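Local coordinates for replisome organizer (Bacillus phage SPP1, PDB 1NO1), which probably acts in phage DNA replication as a helicase loader that also inhibits the helicase it delivers, at residues I9-V13 against I45-L49. Numbering follows the deposited sequence.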
# COMPACT_ATOMS: atom_id res chain seq x y z
N ILE A 9 1.82 -3.75 -3.60
CA ILE A 9 1.77 -2.48 -2.89
C ILE A 9 2.05 -2.73 -1.41
O ILE A 9 2.88 -2.05 -0.80
CB ILE A 9 0.38 -1.84 -3.06
CG1 ILE A 9 0.18 -1.42 -4.51
CG2 ILE A 9 0.22 -0.64 -2.11
CD1 ILE A 9 1.19 -0.33 -4.92
N LEU A 10 1.40 -3.72 -0.82
CA LEU A 10 1.59 -3.93 0.62
C LEU A 10 3.01 -4.41 0.97
O LEU A 10 3.54 -4.11 2.03
CB LEU A 10 0.53 -4.87 1.20
CG LEU A 10 -0.87 -4.25 1.32
CD1 LEU A 10 -1.95 -5.30 1.45
CD2 LEU A 10 -0.96 -3.24 2.48
N LYS A 11 3.64 -5.13 0.06
CA LYS A 11 5.01 -5.61 0.29
C LYS A 11 5.99 -4.43 0.24
O LYS A 11 7.01 -4.43 0.93
CB LYS A 11 5.36 -6.68 -0.74
CG LYS A 11 6.83 -7.01 -0.89
CD LYS A 11 7.27 -8.19 -0.01
CE LYS A 11 8.77 -8.44 -0.13
NZ LYS A 11 9.13 -9.75 0.54
N ALA A 12 5.66 -3.41 -0.54
CA ALA A 12 6.51 -2.23 -0.65
C ALA A 12 6.41 -1.36 0.62
O ALA A 12 7.43 -0.85 1.13
CB ALA A 12 6.18 -1.43 -1.92
N VAL A 13 5.20 -1.20 1.13
CA VAL A 13 5.01 -0.42 2.34
C VAL A 13 5.86 -1.06 3.45
O VAL A 13 6.59 -0.39 4.22
CB VAL A 13 3.53 -0.43 2.77
CG1 VAL A 13 3.36 0.21 4.16
CG2 VAL A 13 2.66 0.30 1.74
N ILE A 45 0.04 4.19 -8.34
CA ILE A 45 0.03 4.05 -6.89
C ILE A 45 1.42 3.82 -6.28
O ILE A 45 1.72 4.33 -5.19
CB ILE A 45 -0.98 2.93 -6.47
CG1 ILE A 45 -2.38 3.26 -6.96
CG2 ILE A 45 -1.11 2.77 -4.97
CD1 ILE A 45 -2.78 4.66 -6.68
N MSE A 46 2.26 3.05 -6.97
CA MSE A 46 3.63 2.79 -6.55
C MSE A 46 4.42 4.12 -6.54
O MSE A 46 5.26 4.36 -5.66
CB MSE A 46 4.32 1.82 -7.55
CG MSE A 46 4.23 0.30 -7.29
SE MSE A 46 5.01 -0.41 -5.53
CE MSE A 46 6.50 0.83 -5.37
N ASN A 47 4.21 4.95 -7.56
CA ASN A 47 4.85 6.26 -7.62
C ASN A 47 4.40 7.12 -6.42
O ASN A 47 5.21 7.77 -5.78
CB ASN A 47 4.53 6.94 -8.95
CG ASN A 47 5.36 8.19 -9.19
OD1 ASN A 47 4.81 9.27 -9.38
ND2 ASN A 47 6.68 8.05 -9.21
N ASN A 48 3.10 7.10 -6.10
CA ASN A 48 2.59 7.84 -4.94
C ASN A 48 3.18 7.34 -3.59
O ASN A 48 3.43 8.14 -2.68
CB ASN A 48 1.06 7.77 -4.91
CG ASN A 48 0.41 8.52 -6.06
OD1 ASN A 48 1.06 9.34 -6.72
ND2 ASN A 48 -0.86 8.25 -6.31
N LEU A 49 3.44 6.03 -3.46
CA LEU A 49 4.05 5.52 -2.24
C LEU A 49 5.45 6.08 -2.09
O LEU A 49 5.87 6.50 -1.01
CB LEU A 49 4.04 4.00 -2.21
CG LEU A 49 4.78 3.37 -1.03
CD1 LEU A 49 4.08 3.60 0.32
CD2 LEU A 49 4.94 1.89 -1.28
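Ala12 and Leu49 meet methyl to methyl, CB to CD2 at 3.6 Å, and neither they nor the other touching side chains carry a ring or planar group, so there are no faces or edges to assign. Leu49 CD2 also lies 3.9 Å from Val13 N. Leu49 reaches across because its CG stands opposite the backbone N (chi1 175°); CD2 meets Ala12 and the start of Val13, while CD1 makes the closer approach to Val13 CG2, at 3.9 Å, the two side chains crossing at about a right angle. One turn earlier, Ile9 turns its CD1 toward Ile45 CG2 at 3.9 Å, again nearly perpendicular. Met46, a selenomethionine, runs past Ile9 in the reverse direction; the bend at chi2 (-60°) brings SE to 3.9 Å from both Ile9 CD1 and Ala12 CB, and the further bend at chi3 places CE, also near Ala12 CB. The small Ala12 is thus approached by both Met46 and Leu49. The side chains that meet are all apolar and mostly buried, with Met46 at the partly exposed margin. The segment axes run nearly parallel, 12° apart, and come within 10.8 Å of each other, a distance spanned chiefly by Ile9, Met46 and Leu49. Helices 3-16 and 42-55 are joined this way near the middle of the small all-helical domain; Leu10, turned away from the contact, packs on helix 26-37, while the loop residues Phe21 and Leu65 touch Val13 and Leu49.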